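Local coordinates for protein phytase (Debaryomyces castellii, PDB 2GFI) that removes phosphate from phytate (myo-inositol hexakisphosphate) as a 3-phytase of the histidine acid phosphatase family, at residues I368-A373 and V391-V396; Q65-H70 and T375-Y380; K47-S52 and V396-K401; G39-I44 and Y258-L263. All coordinates share one frame; numbering follows the deposited sequence.

Contacts 1, 2 and 3 gather on one mixed sheet; contact 4 joins a loop to helix 249-266. Contact 2 pairs strands 59-69 and 374-382. Contact 1 sets the loop leading into strand 374-382 against the hairpin of strands 385-392 and 395-397. Contact 3 continues along strand 395-397 and shares Val396 with contact 1. The centres of contacts 1 and 2 lie about 9 Å apart, those of contacts 3 and 4 about 25 Å. In sequence, the first segments of contacts 4, 3 and 2 precede all the second segments. Contacts 1, 2 and 4 thus lie around the predicted active site, with His70 just after strand 59-69 and Asp333 at the start of helix 333-343. Contacts 3 and 4 also touch the second subunit.

Contact 1 of 4, residues I368-A373 and V391-V396; sequences ITPQGA and VINDAV
Asn393, at the tip of a beta hairpin with a two-residue turn, reaches tip to tip with Pro370, which opens a type II turn in the facing loop. The hairpin joins strands 385-392 and 395-397 through a type I' turn. Ile392 N bonds to Ala395 O at 2.8 Å, and Ala395 N returns to Ile392 O at 3.0 Å. The turn directs Asn393 at the loop. Its CG is anti to its own carbonyl carbon (chi1 -55°) and lies 3.8 Å from Pro370 CG. The end of the side chain lies between the Ile368 carbonyl and Ala373. Beside it, Ile392 CG2 lies 4.2 Å from Ile368 CA, a loose van der Waals contact. In the loop, Gly372 takes the third position of the turn with positive phi (77°). Ala373 N closes that turn weakly on Pro370 O.

All the touching residues are buried. Helix 333-343 lies alongside, and its His340 packs on both Ile368 and Ile392. Thr369 touches Asp333 of the same helix, the predicted proton donor. The backbone of Asn393 is also bonded to Arg374, at the start of strand 374-382, while that of Gly372 is bonded to His70.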
loop_
_atom_site.group_PDB
_atom_site.type_symbol
_atom_site.label_atom_id
_atom_site.label_comp_id
_atom_site.label_asym_id
_atom_site.label_seq_id
_atom_site.Cartn_x
_atom_site.Cartn_y
_atom_site.Cartn_z
ATOM N N ILE A 368 -11.608 8.603 -19.053
ATOM C CA ILE A 368 -11.544 9.916 -19.693
ATOM C C ILE A 368 -12.066 10.974 -18.749
ATOM O O ILE A 368 -11.358 11.959 -18.488
ATOM C CB ILE A 368 -12.316 9.982 -21.045
ATOM C CG1 ILE A 368 -11.899 8.875 -22.038
ATOM C CG2 ILE A 368 -12.110 11.363 -21.706
ATOM C CD1 ILE A 368 -12.668 8.988 -23.462
ATOM N N THR A 369 -13.286 10.781 -18.227
ATOM C CA THR A 369 -13.902 11.789 -17.380
ATOM C C THR A 369 -14.404 11.281 -16.033
ATOM O O THR A 369 -15.621 11.205 -15.816
ATOM C CB THR A 369 -15.045 12.561 -18.104
ATOM O OG1 THR A 369 -16.123 11.663 -18.401
ATOM C CG2 THR A 369 -14.604 13.113 -19.480
ATOM N N PRO A 370 -13.490 10.965 -15.109
ATOM C CA PRO A 370 -13.891 10.734 -13.741
ATOM C C PRO A 370 -14.235 12.109 -13.215
ATOM O O PRO A 370 -13.959 13.100 -13.904
ATOM C CB PRO A 370 -12.599 10.238 -13.089
ATOM C CG PRO A 370 -11.524 10.950 -13.880
ATOM C CD PRO A 370 -12.027 10.818 -15.269
ATOM N N GLN A 371 -14.818 12.189 -12.021
ATOM C CA GLN A 371 -14.996 13.506 -11.392
ATOM C C GLN A 371 -13.603 14.077 -11.254
ATOM O O GLN A 371 -12.672 13.335 -10.914
ATOM C CB GLN A 371 -15.647 13.372 -10.039
ATOM C CG GLN A 371 -17.049 12.830 -10.083
ATOM C CD GLN A 371 -18.085 13.892 -10.494
ATOM O OE1 GLN A 371 -17.722 14.991 -10.910
ATOM N NE2 GLN A 371 -19.368 13.554 -10.364
ATOM N N GLY A 372 -13.436 15.363 -11.566
ATOM C CA GLY A 372 -12.138 15.985 -11.448
ATOM C C GLY A 372 -11.244 15.576 -12.605
ATOM O O GLY A 372 -10.017 15.688 -12.509
ATOM N N ALA A 373 -11.844 15.086 -13.694
ATOM C CA ALA A 373 -11.111 14.714 -14.910
ATOM C C ALA A 373 -10.133 15.797 -15.371
ATOM O O ALA A 373 -10.440 16.986 -15.308
ATOM C CB ALA A 373 -12.076 14.404 -16.028
ATOM N N VAL A 391 -1.709 13.813 -21.455
ATOM C CA VAL A 391 -1.738 13.160 -20.163
ATOM C C VAL A 391 -3.202 13.246 -19.712
ATOM O O VAL A 391 -3.709 14.331 -19.371
ATOM C CB VAL A 391 -0.765 13.846 -19.150
ATOM C CG1 VAL A 391 -0.479 12.945 -17.975
ATOM C CG2 VAL A 391 0.574 14.231 -19.822
ATOM N N ILE A 392 -3.896 12.099 -19.748
ATOM C CA ILE A 392 -5.296 12.022 -19.400
ATOM C C ILE A 392 -5.354 11.377 -18.029
ATOM O O ILE A 392 -4.877 10.251 -17.820
ATOM C CB ILE A 392 -6.014 11.145 -20.384
ATOM C CG1 ILE A 392 -5.647 11.513 -21.830
ATOM C CG2 ILE A 392 -7.547 11.125 -20.072
ATOM C CD1 ILE A 392 -5.789 13.020 -22.144
ATOM N N ASN A 393 -5.900 12.109 -17.075
ATOM C CA ASN A 393 -6.014 11.618 -15.701
ATOM C C ASN A 393 -4.740 10.947 -15.230
ATOM O O ASN A 393 -4.751 9.817 -14.735
ATOM C CB ASN A 393 -7.215 10.734 -15.604
ATOM C CG ASN A 393 -8.407 11.438 -16.075
ATOM O OD1 ASN A 393 -9.146 10.959 -16.927
ATOM N ND2 ASN A 393 -8.583 12.635 -15.571
ATOM N N ASP A 394 -3.654 11.693 -15.415
ATOM C CA ASP A 394 -2.350 11.364 -14.901
ATOM C C ASP A 394 -1.630 10.233 -15.594
ATOM O O ASP A 394 -0.684 9.696 -15.037
ATOM C CB ASP A 394 -2.383 11.130 -13.406
ATOM C CG ASP A 394 -2.725 12.349 -12.653
ATOM O OD1 ASP A 394 -2.059 13.385 -12.896
ATOM O OD2 ASP A 394 -3.624 12.370 -11.775
ATOM N N ALA A 395 -2.048 9.904 -16.808
ATOM C CA ALA A 395 -1.390 8.879 -17.595
ATOM C C ALA A 395 -1.051 9.449 -18.957
ATOM O O ALA A 395 -1.886 10.104 -19.553
ATOM C CB ALA A 395 -2.310 7.675 -17.766
ATOM N N VAL A 396 0.162 9.211 -19.459
ATOM C CA VAL A 396 0.458 9.634 -20.817
ATOM C C VAL A 396 -0.312 8.690 -21.683
ATOM O O VAL A 396 -0.234 7.476 -21.494
ATOM C CB VAL A 396 1.961 9.566 -21.173
ATOM C CG1 VAL A 396 2.165 9.874 -22.666
ATOM C CG2 VAL A 396 2.807 10.488 -20.244
#

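Contact 2 of 4, residues Q65-H70 and T375-Y380; sequences QLFSRH and TIIEKY
Thr375 O takes a hydrogen bond of 2.7 Å from Phe67 N, and Leu66 CA adds a longer CA-H...O contact. The same oxygen lies at the edge of the Phe67 ring. Thr375 N answers with a bond to Phe67 O, also 2.7 Å. One hydrogen-bonded pair further on, Gln65 N reaches Ile377 O at 2.8 Å. Gln65 O accepts from Ile377 N, and Ile376 CA adds a CA-H...O contact to it at 3.1 Å.

The two strands run antiparallel in the central sheet of the phosphatase domain. Strand 59-69 has strand 326-331 on its other edge and leads into the RHGxRxP motif, whose His70 is the predicted nucleophile. Between the hydrogen-bonded pairs, Leu66 and Ile376 share one face, with Leu66 CD1 3.6 Å from Ile376 CG1. Phe67, Thr375, Gln65 and Ile377 share the other. Gln65 is extended beyond CG (chi2 175°). Its OE1 lies in the plane of the Phe67 ring, at the edge, and 3.4 Å from Ile377 CD1, while Ser313 of helix 302-318 is its hydrogen-bond partner. Thr375 OG1 bonds to His340. Phe67 CE2 meets Ile377 CD1 obliquely at 4.1 Å, and the ring also stands edge-to-face with Phe339.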
loop_
_atom_site.group_PDB
_atom_site.type_symbol
_atom_site.label_atom_id
_atom_site.label_comp_id
_atom_site.label_asym_id
_atom_site.label_seq_id
_atom_site.Cartn_x
_atom_site.Cartn_y
_atom_site.Cartn_z
ATOM N N GLN A 65 -1.678 22.742 -21.758
ATOM C CA GLN A 65 -3.104 22.997 -21.760
ATOM C C GLN A 65 -3.752 21.962 -20.860
ATOM O O GLN A 65 -3.457 20.779 -20.932
ATOM C CB GLN A 65 -3.677 22.933 -23.171
ATOM C CG GLN A 65 -2.782 23.613 -24.241
ATOM C CD GLN A 65 -3.300 23.448 -25.636
ATOM O OE1 GLN A 65 -4.276 22.761 -25.842
ATOM N NE2 GLN A 65 -2.648 24.090 -26.610
ATOM N N LEU A 66 -4.578 22.457 -19.957
ATOM C CA LEU A 66 -5.396 21.686 -19.096
ATOM C C LEU A 66 -6.867 21.866 -19.506
ATOM O O LEU A 66 -7.375 22.990 -19.646
ATOM C CB LEU A 66 -5.192 22.142 -17.658
ATOM C CG LEU A 66 -6.205 21.534 -16.679
ATOM C CD1 LEU A 66 -6.080 19.981 -16.613
ATOM C CD2 LEU A 66 -6.063 22.172 -15.290
ATOM N N PHE A 67 -7.534 20.739 -19.701
ATOM C CA PHE A 67 -8.950 20.704 -19.865
ATOM C C PHE A 67 -9.493 19.858 -18.754
ATOM O O PHE A 67 -9.312 18.650 -18.720
ATOM C CB PHE A 67 -9.329 20.164 -21.243
ATOM C CG PHE A 67 -8.792 21.008 -22.364
ATOM C CD1 PHE A 67 -9.528 22.091 -22.845
ATOM C CD2 PHE A 67 -7.520 20.745 -22.915
ATOM C CE1 PHE A 67 -9.027 22.884 -23.894
ATOM C CE2 PHE A 67 -6.993 21.538 -23.953
ATOM C CZ PHE A 67 -7.756 22.615 -24.443
ATOM N N SER A 68 -10.130 20.527 -17.815
ATOM C CA SER A 68 -10.512 19.924 -16.571
ATOM C C SER A 68 -12.044 19.885 -16.423
ATOM O O SER A 68 -12.742 20.840 -16.805
ATOM C CB SER A 68 -9.884 20.702 -15.440
ATOM O OG SER A 68 -10.345 20.206 -14.217
ATOM N N ARG A 69 -12.553 18.762 -15.925
ATOM C CA ARG A 69 -13.938 18.646 -15.500
ATOM C C ARG A 69 -14.037 19.368 -14.152
ATOM O O ARG A 69 -13.007 19.647 -13.509
ATOM C CB ARG A 69 -14.280 17.172 -15.321
ATOM C CG ARG A 69 -15.709 16.899 -15.108
ATOM C CD ARG A 69 -15.997 15.474 -14.752
ATOM N NE ARG A 69 -17.414 15.286 -14.500
ATOM C CZ ARG A 69 -17.966 14.128 -14.200
ATOM N NH1 ARG A 69 -17.223 13.039 -14.107
ATOM N NH2 ARG A 69 -19.267 14.050 -13.991
ATOM N N HIS A 70 -15.253 19.701 -13.726
ATOM C CA HIS A 70 -15.451 20.131 -12.345
ATOM C C HIS A 70 -15.006 18.971 -11.444
ATOM O O HIS A 70 -14.942 17.809 -11.915
ATOM C CB HIS A 70 -16.919 20.449 -12.082
ATOM C CG HIS A 70 -17.855 19.329 -12.443
ATOM N ND1 HIS A 70 -18.035 18.213 -11.648
ATOM C CD2 HIS A 70 -18.658 19.162 -13.520
ATOM C CE1 HIS A 70 -18.891 17.395 -12.232
ATOM N NE2 HIS A 70 -19.312 17.963 -13.356
ATOM N N THR A 375 -7.593 16.544 -18.698
ATOM C CA THR A 375 -6.956 16.221 -19.943
ATOM C C THR A 375 -5.885 17.278 -20.126
ATOM O O THR A 375 -6.160 18.472 -20.134
ATOM C CB THR A 375 -7.999 16.221 -21.083
ATOM O OG1 THR A 375 -8.647 14.933 -21.099
ATOM C CG2 THR A 375 -7.335 16.393 -22.479
ATOM N N ILE A 376 -4.646 16.832 -20.212
ATOM C CA ILE A 376 -3.538 17.762 -20.337
ATOM C C ILE A 376 -2.783 17.493 -21.642
ATOM O O ILE A 376 -2.516 16.333 -21.988
ATOM C CB ILE A 376 -2.614 17.614 -19.134
ATOM C CG1 ILE A 376 -3.219 18.321 -17.906
ATOM C CG2 ILE A 376 -1.197 18.092 -19.466
ATOM C CD1 ILE A 376 -2.595 17.844 -16.602
ATOM N N ILE A 377 -2.498 18.570 -22.377
ATOM C CA ILE A 377 -1.509 18.561 -23.448
ATOM C C ILE A 377 -0.239 19.246 -22.971
ATOM O O ILE A 377 -0.286 20.388 -22.533
ATOM C CB ILE A 377 -2.079 19.257 -24.682
ATOM C CG1 ILE A 377 -3.433 18.616 -25.032
ATOM C CG2 ILE A 377 -1.078 19.167 -25.845
ATOM C CD1 ILE A 377 -4.248 19.352 -26.069
ATOM N N GLU A 378 0.883 18.525 -23.000
ATOM C CA GLU A 378 2.189 19.091 -22.690
ATOM C C GLU A 378 2.872 19.287 -24.012
ATOM O O GLU A 378 2.761 18.445 -24.876
ATOM C CB GLU A 378 3.077 18.134 -21.879
ATOM C CG GLU A 378 2.395 17.537 -20.679
ATOM C CD GLU A 378 3.264 16.585 -19.897
ATOM O OE1 GLU A 378 3.904 15.694 -20.504
ATOM O OE2 GLU A 378 3.279 16.739 -18.669
ATOM N N LYS A 379 3.610 20.380 -24.137
ATOM C CA LYS A 379 4.396 20.653 -25.315
ATOM C C LYS A 379 5.772 20.925 -24.788
ATOM O O LYS A 379 5.937 21.721 -23.888
ATOM C CB LYS A 379 3.865 21.890 -26.050
ATOM C CG LYS A 379 4.708 22.279 -27.262
ATOM C CD LYS A 379 4.302 23.626 -27.767
ATOM C CE LYS A 379 5.254 24.090 -28.861
ATOM N NZ LYS A 379 4.678 25.253 -29.579
ATOM N N TYR A 380 6.764 20.246 -25.335
ATOM C CA TYR A 380 8.121 20.472 -24.891
ATOM C C TYR A 380 9.111 20.313 -26.025
ATOM O O TYR A 380 8.860 19.611 -27.016
ATOM C CB TYR A 380 8.505 19.532 -23.720
ATOM C CG TYR A 380 8.156 18.060 -23.907
ATOM C CD1 TYR A 380 8.851 17.255 -24.823
ATOM C CD2 TYR A 380 7.135 17.479 -23.145
ATOM C CE1 TYR A 380 8.513 15.909 -24.993
ATOM C CE2 TYR A 380 6.810 16.154 -23.264
ATOM C CZ TYR A 380 7.491 15.359 -24.185
ATOM O OH TYR A 380 7.150 14.029 -24.290
#

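Contact 3 of 4, residues K47-S52 and V396-K401; sequences KGFGIS and VIPIKK
Val396 meets Ile51 where the second arm of a beta hairpin, strand 395-397, runs beside the loop 47-52 that precedes strand 59-69. The two side chains cross at about a right angle. Ile51 CG2 sits 3.7 Å from Val396 CB, and Val396 CG2 also touches Ser52 O. No direct hydrogen bond joins the segments, and two waters mediate instead. One accepts from Phe49 N at 2.7 Å and lies 2.8 Å from Val396 O. The other accepts from Val396 N at 3.1 Å and lies close to Ile51 O.

Ile397 comes next. Its CD1 swings toward the loop and meets Phe49 CE2 at 3.7 Å. Phe49 is turned so that Val396 O lies at the edge of its ring.

Pro398 follows. Its CD is 4.0 Å from Phe49 CD2, in an oblique approach. The region belongs to the subunit interface: Phe359 of the second subunit meets the Phe49 ring and packs on Pro398, and Ile281 of that subunit packs on Ile51. Ile51 and Pro398 point at each other tip to tip. Ile51 CD1, nearly anti to CA (chi2 161°), presses on Pro398 CG at 3.4 Å, tighter than usual carbon contact.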
loop_
_atom_site.group_PDB
_atom_site.type_symbol
_atom_site.label_atom_id
_atom_site.label_comp_id
_atom_site.label_asym_id
_atom_site.label_seq_id
_atom_site.Cartn_x
_atom_site.Cartn_y
_atom_site.Cartn_z
ATOM N N LYS A 47 -5.720 4.112 -15.838
ATOM C CA LYS A 47 -4.858 2.925 -15.608
ATOM C C LYS A 47 -3.462 3.134 -16.236
ATOM O O LYS A 47 -2.463 2.785 -15.630
ATOM C CB LYS A 47 -5.519 1.625 -16.071
ATOM C CG LYS A 47 -6.946 1.380 -15.462
ATOM C CD LYS A 47 -7.612 0.033 -15.970
ATOM C CE LYS A 47 -8.510 -0.595 -14.839
ATOM N NZ LYS A 47 -9.010 -2.001 -15.103
ATOM N N GLY A 48 -3.416 3.745 -17.421
ATOM C CA GLY A 48 -2.161 4.181 -18.059
ATOM C C GLY A 48 -1.257 3.077 -18.567
ATOM O O GLY A 48 -1.662 1.935 -18.581
ATOM N N PHE A 49 -0.030 3.402 -18.986
ATOM C CA PHE A 49 0.790 2.394 -19.673
ATOM C C PHE A 49 2.189 2.313 -19.127
ATOM O O PHE A 49 3.023 1.616 -19.699
ATOM C CB PHE A 49 0.878 2.645 -21.180
ATOM C CG PHE A 49 -0.449 2.805 -21.857
ATOM C CD1 PHE A 49 -1.286 1.705 -22.069
ATOM C CD2 PHE A 49 -0.852 4.067 -22.332
ATOM C CE1 PHE A 49 -2.511 1.874 -22.716
ATOM C CE2 PHE A 49 -2.061 4.238 -22.993
ATOM C CZ PHE A 49 -2.894 3.144 -23.188
ATOM N N GLY A 50 2.466 3.040 -18.035
ATOM C CA GLY A 50 3.768 2.966 -17.403
ATOM C C GLY A 50 4.706 4.042 -17.882
ATOM O O GLY A 50 5.854 4.053 -17.492
ATOM N N ILE A 51 4.206 4.955 -18.724
ATOM C CA ILE A 51 4.994 6.039 -19.273
ATOM C C ILE A 51 5.215 7.035 -18.198
ATOM O O ILE A 51 4.277 7.443 -17.491
ATOM C CB ILE A 51 4.305 6.680 -20.480
ATOM C CG1 ILE A 51 4.091 5.625 -21.575
ATOM C CG2 ILE A 51 5.157 7.766 -21.036
ATOM C CD1 ILE A 51 3.060 6.017 -22.549
ATOM N N SER A 52 6.464 7.415 -18.018
ATOM C CA SER A 52 6.747 8.387 -16.986
ATOM C C SER A 52 6.082 9.725 -17.369
ATOM O O SER A 52 6.095 10.154 -18.543
ATOM C CB SER A 52 8.241 8.454 -16.758
ATOM O OG SER A 52 8.580 9.736 -16.272
ATOM N N VAL A 396 0.162 9.211 -19.459
ATOM C CA VAL A 396 0.458 9.634 -20.817
ATOM C C VAL A 396 -0.312 8.690 -21.683
ATOM O O VAL A 396 -0.234 7.476 -21.494
ATOM C CB VAL A 396 1.961 9.566 -21.173
ATOM C CG1 VAL A 396 2.165 9.874 -22.666
ATOM C CG2 VAL A 396 2.807 10.488 -20.244
ATOM N N ILE A 397 -1.083 9.245 -22.607
ATOM C CA ILE A 397 -1.763 8.456 -23.637
ATOM C C ILE A 397 -1.190 8.833 -24.987
ATOM O O ILE A 397 -1.577 9.861 -25.546
ATOM C CB ILE A 397 -3.299 8.695 -23.602
ATOM C CG1 ILE A 397 -3.854 8.549 -22.163
ATOM C CG2 ILE A 397 -4.020 7.804 -24.625
ATOM C CD1 ILE A 397 -3.785 7.126 -21.535
ATOM N N PRO A 398 -0.252 8.043 -25.514
ATOM C CA PRO A 398 0.329 8.364 -26.799
ATOM C C PRO A 398 -0.712 8.356 -27.938
ATOM O O PRO A 398 -1.705 7.619 -27.884
ATOM C CB PRO A 398 1.390 7.270 -26.994
ATOM C CG PRO A 398 1.742 6.826 -25.585
ATOM C CD PRO A 398 0.358 6.828 -24.926
ATOM N N ILE A 399 -0.491 9.219 -28.932
ATOM C CA ILE A 399 -1.309 9.226 -30.111
ATOM C C ILE A 399 -0.844 8.091 -30.977
ATOM O O ILE A 399 0.339 7.950 -31.223
ATOM C CB ILE A 399 -1.164 10.539 -30.876
ATOM C CG1 ILE A 399 -1.539 11.709 -29.986
ATOM C CG2 ILE A 399 -1.991 10.475 -32.152
ATOM C CD1 ILE A 399 -1.111 13.026 -30.546
ATOM N N LYS A 400 -1.785 7.277 -31.425
ATOM C CA LYS A 400 -1.491 6.183 -32.313
ATOM C C LYS A 400 -0.683 6.652 -33.531
ATOM O O LYS A 400 -1.119 7.537 -34.306
ATOM C CB LYS A 400 -2.796 5.535 -32.756
ATOM C CG LYS A 400 -2.602 4.267 -33.555
ATOM C CD LYS A 400 -3.957 3.780 -34.047
ATOM C CE LYS A 400 -3.771 2.764 -35.148
ATOM N NZ LYS A 400 -5.079 2.128 -35.508
ATOM N N LYS A 401 0.481 6.033 -33.695
ATOM C CA LYS A 401 1.360 6.278 -34.816
ATOM C C LYS A 401 1.936 7.681 -34.754
ATOM O O LYS A 401 2.570 8.115 -35.714
ATOM C CB LYS A 401 0.645 6.093 -36.149
ATOM C CG LYS A 401 0.061 4.717 -36.327
ATOM C CD LYS A 401 -0.280 4.439 -37.815
ATOM C CE LYS A 401 -1.102 3.142 -37.953
ATOM N NZ LYS A 401 -1.208 2.698 -39.396
HETATM O O HOH W 1 0.956 5.901 -19.452
HETATM O O HOH W 2 1.627 7.270 -17.575
#

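Contact 4 of 4, residues G39-I44 and Y258-L263; sequences GAAPYI and YCAYEL
Tyr261 reaches back from its helix to Ala40, although its CB starts out pointing away from the loop 39-44. CG is anti to the carbonyl carbon of Tyr261 (chi1 -72°). The far end of the ring lies nearer the loop than CB does. CE2 touches Ala40 CB at 3.5 Å. CZ lies 3.8 Å from the same methyl group. On the other branch, CE1 is near Ala40 O. That oxygen stands 3.8 Å above one face of the ring, offset toward the rim. OH, at the tip, is still in contact with Ala40 CB and CA. The ring therefore lies against both the methyl group and the carbonyl of one alanine. Ala40 O itself is held by Asn264 ND2 and Gln371 NE2.

Helix 249-266 lies in the long insertion between sheet strands 189-194 and 326-331. This agrees with the histidine acid phosphatase fold, in which a mostly helical domain borders the active site. The Tyr261 side chain comes within about 6 Å of that of His70, the predicted nucleophile, nearest atoms compared. One residue back, Ala260 turns its CB to the loop and meets Ala40 CB at 3.6 Å. Small side chains allow a close approach here: Ala41 CA and Ala260 CA are 4.4 Å apart. Almost one turn further along the helix, Leu263 crosses Pro42 at about a right angle. Leu263 CD2 touches Pro42 CD at 3.6 Å and also reaches Ala41 CB. Elsewhere, Pro42 packs on Gln25 of the second subunit, and Cys259 is in a disulfide with Cys272.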
loop_
_atom_site.group_PDB
_atom_site.type_symbol
_atom_site.label_atom_id
_atom_site.label_comp_id
_atom_site.label_asym_id
_atom_site.label_seq_id
_atom_site.Cartn_x
_atom_site.Cartn_y
_atom_site.Cartn_z
ATOM N N GLY A 39 -17.878 7.538 -13.864
ATOM C CA GLY A 39 -17.445 8.934 -13.739
ATOM C C GLY A 39 -18.166 9.718 -12.657
ATOM O O GLY A 39 -17.874 10.888 -12.443
ATOM N N ALA A 40 -19.086 9.092 -11.940
ATOM C CA ALA A 40 -19.869 9.802 -10.929
ATOM C C ALA A 40 -19.138 9.863 -9.607
ATOM O O ALA A 40 -19.348 10.784 -8.807
ATOM C CB ALA A 40 -21.234 9.115 -10.732
ATOM N N ALA A 41 -18.323 8.841 -9.354
ATOM C CA ALA A 41 -17.667 8.661 -8.078
ATOM C C ALA A 41 -16.378 9.538 -8.065
ATOM O O ALA A 41 -16.145 10.276 -9.029
ATOM C CB ALA A 41 -17.380 7.172 -7.847
ATOM N N PRO A 42 -15.568 9.504 -6.999
ATOM C CA PRO A 42 -14.395 10.373 -6.939
ATOM C C PRO A 42 -13.387 10.209 -8.097
ATOM O O PRO A 42 -13.428 9.214 -8.853
ATOM C CB PRO A 42 -13.770 10.045 -5.571
ATOM C CG PRO A 42 -14.977 9.601 -4.741
ATOM C CD PRO A 42 -15.741 8.746 -5.748
ATOM N N TYR A 43 -12.493 11.199 -8.211
ATOM C CA TYR A 43 -11.406 11.139 -9.167
ATOM C C TYR A 43 -10.646 9.828 -9.047
ATOM O O TYR A 43 -10.422 9.319 -7.934
ATOM C CB TYR A 43 -10.406 12.286 -8.921
ATOM C CG TYR A 43 -9.294 12.265 -9.925
ATOM C CD1 TYR A 43 -9.551 12.476 -11.272
ATOM C CD2 TYR A 43 -7.987 11.998 -9.533
ATOM C CE1 TYR A 43 -8.526 12.436 -12.202
ATOM C CE2 TYR A 43 -6.962 11.969 -10.450
ATOM C CZ TYR A 43 -7.232 12.176 -11.773
ATOM O OH TYR A 43 -6.171 12.116 -12.679
ATOM N N ILE A 44 -10.247 9.292 -10.200
ATOM C CA ILE A 44 -9.285 8.217 -10.233
ATOM C C ILE A 44 -8.403 8.390 -11.457
ATOM O O ILE A 44 -8.865 8.803 -12.521
ATOM C CB ILE A 44 -10.010 6.823 -10.221
ATOM C CG1 ILE A 44 -9.033 5.715 -9.814
ATOM C CG2 ILE A 44 -10.727 6.577 -11.547
ATOM C CD1 ILE A 44 -9.699 4.389 -9.499
ATOM N N TYR A 258 -26.469 6.472 -6.704
ATOM C CA TYR A 258 -26.664 6.810 -5.311
ATOM C C TYR A 258 -25.384 6.447 -4.538
ATOM O O TYR A 258 -24.861 7.252 -3.774
ATOM C CB TYR A 258 -27.887 6.008 -4.818
ATOM C CG TYR A 258 -28.423 6.392 -3.464
ATOM C CD1 TYR A 258 -29.759 6.825 -3.314
ATOM C CD2 TYR A 258 -27.621 6.302 -2.311
ATOM C CE1 TYR A 258 -30.274 7.152 -2.070
ATOM C CE2 TYR A 258 -28.128 6.618 -1.077
ATOM C CZ TYR A 258 -29.456 7.046 -0.956
ATOM O OH TYR A 258 -29.942 7.389 0.295
ATOM N N CYS A 259 -24.901 5.216 -4.740
ATOM C CA CYS A 259 -23.628 4.757 -4.205
ATOM C C CYS A 259 -22.486 5.754 -4.548
ATOM O O CYS A 259 -21.780 6.241 -3.665
ATOM C CB CYS A 259 -23.327 3.352 -4.769
ATOM S SG CYS A 259 -21.586 2.899 -4.871
ATOM N N ALA A 260 -22.351 6.065 -5.841
ATOM C CA ALA A 260 -21.289 6.966 -6.313
ATOM C C ALA A 260 -21.395 8.308 -5.638
ATOM O O ALA A 260 -20.412 8.809 -5.127
ATOM C CB ALA A 260 -21.325 7.094 -7.803
ATOM N N TYR A 261 -22.605 8.875 -5.613
ATOM C CA TYR A 261 -22.832 10.141 -4.932
ATOM C C TYR A 261 -22.731 10.144 -3.438
ATOM O O TYR A 261 -22.209 11.088 -2.897
ATOM C CB TYR A 261 -24.091 10.848 -5.464
ATOM C CG TYR A 261 -23.744 11.334 -6.825
ATOM C CD1 TYR A 261 -22.939 12.449 -6.974
ATOM C CD2 TYR A 261 -24.114 10.615 -7.950
ATOM C CE1 TYR A 261 -22.550 12.880 -8.209
ATOM C CE2 TYR A 261 -23.735 11.050 -9.217
ATOM C CZ TYR A 261 -22.946 12.189 -9.321
ATOM O OH TYR A 261 -22.538 12.628 -10.547
ATOM N N GLU A 262 -23.216 9.111 -2.754
ATOM C CA GLU A 262 -23.063 9.066 -1.312
ATOM C C GLU A 262 -21.587 8.924 -0.915
ATOM O O GLU A 262 -21.126 9.488 0.107
ATOM C CB GLU A 262 -23.851 7.890 -0.732
ATOM C CG GLU A 262 -23.896 7.929 0.788
ATOM C CD GLU A 262 -24.912 6.955 1.339
ATOM O OE1 GLU A 262 -24.903 5.775 0.923
ATOM O OE2 GLU A 262 -25.723 7.375 2.188
ATOM N N LEU A 263 -20.856 8.148 -1.718
ATOM C CA LEU A 263 -19.406 8.085 -1.599
ATOM C C LEU A 263 -18.777 9.495 -1.727
ATOM O O LEU A 263 -18.053 9.928 -0.826
ATOM C CB LEU A 263 -18.841 7.103 -2.648
ATOM C CG LEU A 263 -17.317 6.924 -2.736
ATOM C CD1 LEU A 263 -16.726 6.384 -1.433
ATOM C CD2 LEU A 263 -17.040 5.926 -3.860
#